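Local coordinates for ESAT-6/WXG100 secretion system protein (Streptococcus gallolyticus, PDB 7JQE) that forms the extracellular region of EsaA, a subunit of the bacterial type VIIb secretion system, and probably takes part in exporting proteins such as toxins, at residues 122-127 / 481-486; 198-203 / 421-426. One frame throughout, in Å; residues are numbered along the deposited sequence.

Interaction 1 of 2, residues 122-127 / 481-486; sequences EVKATR and NEIIEL
Ile483, preceded by a Glu482 that leaves the interface to its neighbour and packs instead on Thr126 of the second subunit, is the residue of 481-486 that carries this contact, reaching across to Val123, Lys124 and Arg127 on the facing helix turn. The beta-branched Ile483 suits its place because its longer arm does the touching while the shorter CG2 stays back. CG1 lies beside the backbone N, anti to the carbonyl carbon (chi1 -59°), and with the arm then extended CD1 projects between the two helices. There CG1 meets Val123 CG1 at 3.5 Å, the two side chains sliding past one another in opposite directions. Val123, compact and apolar, fills the space between backbones whose nearest CA atoms, Val123 CA and Ile483 CA, are 7.0 Å apart.

The two segments are nearly antiparallel, at 169° with their axes 10.3 Å apart. They belong to helices 102-135 and 462-491, the first and last of the modelled chain, which pair here as antiparallel neighbours.

The end of Ile483 belongs to Arg127. CD1 sits over one face of the guanidinium group, 3.5 Å from Arg127 NE, and is 3.6 Å from Arg127 CD; the two chains cross at about a right angle. A bend at chi3 (64°) turns the arginine head so that its face receives the methyl. Hydrogen bonds from NH1 to Thr480 OG1 and Leu141 O hold the flat group in this rotation while its face takes the methyl. Lys124 is a peripheral contact, its CA 4.2 Å and its CG 4.4 Å from Ile483 CD1. One turn on, Leu486 points toward helix 102-135 and packs on its Leu116, Leu119 and Leu120, and also on Leu119 of the second subunit.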
# COMPACT_ATOMS: atom_id res chain seq x y z
N GLU A 122 -32.55 -40.76 -33.28
CA GLU A 122 -31.31 -39.98 -33.36
C GLU A 122 -31.58 -38.50 -33.11
O GLU A 122 -30.79 -37.82 -32.44
CB GLU A 122 -30.65 -40.18 -34.72
CG GLU A 122 -30.18 -41.60 -34.98
CD GLU A 122 -28.98 -41.98 -34.13
OE1 GLU A 122 -28.36 -41.08 -33.53
OE2 GLU A 122 -28.65 -43.19 -34.07
N VAL A 123 -32.70 -37.99 -33.63
CA VAL A 123 -33.04 -36.59 -33.41
C VAL A 123 -33.41 -36.35 -31.95
O VAL A 123 -33.13 -35.28 -31.40
CB VAL A 123 -34.17 -36.15 -34.36
CG1 VAL A 123 -34.62 -34.74 -34.02
CG2 VAL A 123 -33.70 -36.24 -35.81
N LYS A 124 -34.07 -37.32 -31.32
CA LYS A 124 -34.40 -37.18 -29.90
C LYS A 124 -33.14 -37.11 -29.05
O LYS A 124 -33.09 -36.37 -28.06
CB LYS A 124 -35.29 -38.34 -29.44
CG LYS A 124 -36.51 -38.61 -30.30
CD LYS A 124 -37.16 -39.94 -29.92
CE LYS A 124 -38.29 -40.30 -30.88
NZ LYS A 124 -38.78 -41.70 -30.70
N ALA A 125 -32.11 -37.86 -29.43
CA ALA A 125 -30.89 -37.91 -28.64
C ALA A 125 -30.11 -36.61 -28.73
O ALA A 125 -29.57 -36.13 -27.73
CB ALA A 125 -30.01 -39.09 -29.09
N THR A 126 -30.03 -36.02 -29.93
CA THR A 126 -29.33 -34.74 -30.07
C THR A 126 -30.11 -33.61 -29.41
O THR A 126 -29.51 -32.67 -28.88
CB THR A 126 -29.09 -34.42 -31.54
OG1 THR A 126 -30.30 -33.95 -32.14
CG2 THR A 126 -28.60 -35.65 -32.28
N ARG A 127 -31.44 -33.68 -29.44
CA ARG A 127 -32.23 -32.70 -28.71
C ARG A 127 -31.95 -32.78 -27.21
O ARG A 127 -31.96 -31.76 -26.51
CB ARG A 127 -33.72 -32.91 -28.99
CG ARG A 127 -34.62 -31.80 -28.48
CD ARG A 127 -36.10 -32.17 -28.66
NE ARG A 127 -36.46 -33.34 -27.86
CZ ARG A 127 -37.65 -33.52 -27.30
NH1 ARG A 127 -38.60 -32.60 -27.45
NH2 ARG A 127 -37.89 -34.61 -26.59
N ASN A 481 -39.91 -28.99 -32.95
CA ASN A 481 -40.78 -28.84 -34.10
C ASN A 481 -40.42 -29.83 -35.20
O ASN A 481 -41.31 -30.33 -35.91
CB ASN A 481 -40.71 -27.40 -34.63
CG ASN A 481 -41.66 -27.17 -35.78
OD1 ASN A 481 -42.86 -26.96 -35.59
ND2 ASN A 481 -41.13 -27.19 -37.00
N GLU A 482 -39.13 -30.12 -35.37
CA GLU A 482 -38.71 -31.07 -36.40
C GLU A 482 -39.14 -32.48 -36.04
O GLU A 482 -39.57 -33.25 -36.91
CB GLU A 482 -37.20 -30.98 -36.60
CG GLU A 482 -36.75 -29.68 -37.26
CD GLU A 482 -35.39 -29.20 -36.77
OE1 GLU A 482 -34.76 -29.92 -35.97
OE2 GLU A 482 -34.96 -28.11 -37.17
N ILE A 483 -39.05 -32.85 -34.76
CA ILE A 483 -39.54 -34.16 -34.33
C ILE A 483 -41.02 -34.31 -34.63
O ILE A 483 -41.48 -35.36 -35.09
CB ILE A 483 -39.25 -34.37 -32.83
CG1 ILE A 483 -37.74 -34.26 -32.56
CG2 ILE A 483 -39.79 -35.71 -32.37
CD1 ILE A 483 -37.37 -34.42 -31.11
N ILE A 484 -41.80 -33.26 -34.38
CA ILE A 484 -43.24 -33.31 -34.65
C ILE A 484 -43.49 -33.56 -36.13
O ILE A 484 -44.32 -34.39 -36.50
CB ILE A 484 -43.92 -32.02 -34.17
CG1 ILE A 484 -43.95 -31.97 -32.64
CG2 ILE A 484 -45.31 -31.89 -34.75
CD1 ILE A 484 -44.54 -30.69 -32.07
N GLU A 485 -42.77 -32.85 -36.99
CA GLU A 485 -42.96 -33.03 -38.43
C GLU A 485 -42.51 -34.41 -38.88
O GLU A 485 -43.16 -35.03 -39.73
CB GLU A 485 -42.24 -31.93 -39.20
CG GLU A 485 -43.00 -30.62 -39.24
CD GLU A 485 -42.21 -29.50 -39.90
OE1 GLU A 485 -41.04 -29.73 -40.25
OE2 GLU A 485 -42.78 -28.40 -40.07
N LEU A 486 -41.41 -34.92 -38.33
CA LEU A 486 -40.95 -36.25 -38.70
C LEU A 486 -41.96 -37.32 -38.28
O LEU A 486 -42.26 -38.24 -39.04
CB LEU A 486 -39.58 -36.54 -38.10
CG LEU A 486 -38.94 -37.88 -38.47
CD1 LEU A 486 -38.93 -38.09 -39.97
CD2 LEU A 486 -37.53 -37.97 -37.91

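Interaction 2 of 2, residues 198-203 / 421-426; sequences SLMGSV and AMIQTL. With EDO (1,2-ethanediol), chain H.
Leu199 and Met422 make the closer of two apolar contacts, with Leu199 CD1 3.7 Å from the selenium, SE, of Met422, a selenomethionine. The same methyl is 4.1 Å from Met422 CE, so one leucine branch rests against the far end of a chain that crosses it at about a right angle. With CG of Met422 anti to the carbonyl carbon and chi2 at 175°, its long, flexible, unbranched arm carries SE out towards Leu199, and the two side chains together bridge Leu199 CA and Met422 CA, 10.5 Å apart. The second contact is looser: Met200 SE, also selenomethionine, lies 4.3 Å from Ile423 CD1. Ile423 also packs on Leu237, Leu238 and Tyr241 of helix 225-244.

Among polar interactions, Thr425 OG1 bonds to Ala421 O at 2.7 Å within the helix, reaching that oxygen from the face opposite to Thr425 N; this ties down a buried hydroxyl. A 1,2-ethanediol, probably from the crystallisation liquor, lies beside Gln424, with at most a weak approach of its O2 to Gln424 O at 3.2 Å.

A type I beta turn runs from Met200 to Val203. Leu199 and Met200, on helix 191-200, pack through long apolar side chains on helix 396-427, as helices of a bundle do.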
# COMPACT_ATOMS: atom_id res chain seq x y z
N SER A 198 10.68 -8.65 0.61
CA SER A 198 11.91 -7.88 0.50
C SER A 198 11.93 -6.74 1.51
O SER A 198 12.89 -6.57 2.27
CB SER A 198 12.07 -7.34 -0.92
OG SER A 198 13.18 -6.46 -1.01
N LEU A 199 10.85 -5.96 1.55
CA LEU A 199 10.73 -4.89 2.53
C LEU A 199 10.85 -5.42 3.95
O LEU A 199 11.56 -4.85 4.79
CB LEU A 199 9.40 -4.16 2.35
CG LEU A 199 9.32 -3.11 1.25
CD1 LEU A 199 7.88 -2.68 1.03
CD2 LEU A 199 10.18 -1.90 1.61
N MSE A 200 10.16 -6.51 4.25
CA MSE A 200 10.10 -7.03 5.61
C MSE A 200 11.41 -7.67 6.05
O MSE A 200 11.62 -7.92 7.24
CB MSE A 200 8.95 -8.04 5.75
CG MSE A 200 7.57 -7.41 5.55
SE MSE A 200 6.07 -8.60 5.90
CE MSE A 200 6.53 -9.20 7.70
N GLY A 201 12.30 -7.94 5.09
CA GLY A 201 13.56 -8.59 5.42
C GLY A 201 14.44 -7.77 6.35
O GLY A 201 15.30 -8.32 7.04
N SER A 202 14.24 -6.45 6.38
CA SER A 202 15.02 -5.56 7.24
C SER A 202 14.14 -4.86 8.27
O SER A 202 14.47 -3.78 8.75
CB SER A 202 15.78 -4.54 6.40
OG SER A 202 14.89 -3.65 5.75
N VAL A 203 13.01 -5.47 8.62
CA VAL A 203 12.07 -4.91 9.58
C VAL A 203 11.89 -5.89 10.73
O VAL A 203 11.93 -7.11 10.54
CB VAL A 203 10.72 -4.58 8.92
CG1 VAL A 203 9.69 -4.22 9.96
CG2 VAL A 203 10.89 -3.45 7.92
N ALA A 421 0.79 -1.03 4.35
CA ALA A 421 -0.20 -0.52 3.41
C ALA A 421 -0.40 -1.47 2.24
O ALA A 421 -1.52 -1.66 1.77
CB ALA A 421 0.20 0.87 2.92
N MSE A 422 0.68 -2.08 1.76
CA MSE A 422 0.59 -3.08 0.70
C MSE A 422 -0.28 -4.23 1.17
O MSE A 422 -1.24 -4.61 0.50
CB MSE A 422 1.97 -3.58 0.30
CG MSE A 422 2.82 -2.56 -0.43
SE MSE A 422 4.63 -3.22 -0.76
CE MSE A 422 5.24 -1.82 -1.97
N ILE A 423 0.06 -4.78 2.33
CA ILE A 423 -0.73 -5.88 2.89
C ILE A 423 -2.19 -5.47 3.03
O ILE A 423 -3.11 -6.20 2.64
CB ILE A 423 -0.14 -6.35 4.22
CG1 ILE A 423 1.30 -6.83 4.02
CG2 ILE A 423 -0.99 -7.45 4.83
CD1 ILE A 423 2.04 -7.15 5.32
N GLN A 424 -2.43 -4.28 3.59
CA GLN A 424 -3.80 -3.80 3.78
C GLN A 424 -4.57 -3.77 2.46
O GLN A 424 -5.75 -4.11 2.42
CB GLN A 424 -3.77 -2.42 4.42
CG GLN A 424 -5.13 -1.76 4.53
CD GLN A 424 -5.04 -0.34 5.08
OE1 GLN A 424 -3.96 0.26 5.11
NE2 GLN A 424 -6.17 0.19 5.51
N THR A 425 -3.91 -3.34 1.38
CA THR A 425 -4.59 -3.12 0.11
C THR A 425 -4.88 -4.42 -0.62
O THR A 425 -5.81 -4.49 -1.43
CB THR A 425 -3.75 -2.20 -0.78
OG1 THR A 425 -3.44 -1.00 -0.06
CG2 THR A 425 -4.51 -1.85 -2.05
N LEU A 426 -4.08 -5.46 -0.37
CA LEU A 426 -4.25 -6.74 -1.04
C LEU A 426 -5.19 -7.67 -0.29
O LEU A 426 -5.94 -8.43 -0.92
CB LEU A 426 -2.89 -7.42 -1.23
CG LEU A 426 -1.93 -6.74 -2.20
CD1 LEU A 426 -0.56 -7.42 -2.20
CD2 LEU A 426 -2.51 -6.71 -3.61
C1 EDO H . -7.54 0.04 1.30
O1 EDO H . -8.93 0.37 1.33
C2 EDO H . -7.33 -1.26 2.07
O2 EDO H . -8.19 -2.29 1.57

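How the interactions relate
Interactions 1 and 2 lie far apart in a strongly elongated chain: their centres are 63 Å from each other and their nearest atoms about 43 Å, with no touch. Interaction 2 sits about 8 Å from the centre of the chain, whereas interaction 1 is about 60 Å from it, towards the chain ends. The chain passes out through 122-127, then 198-203, and returns through 421-426 and 481-486, so the outgoing and returning arms are joined at two levels. Both are mainly apolar helix contacts, and both touch the second subunit, consistent with dimer contacts spread along the rod. Ethanediol molecules, probably from the crystallisation liquor, lie beside interaction 2.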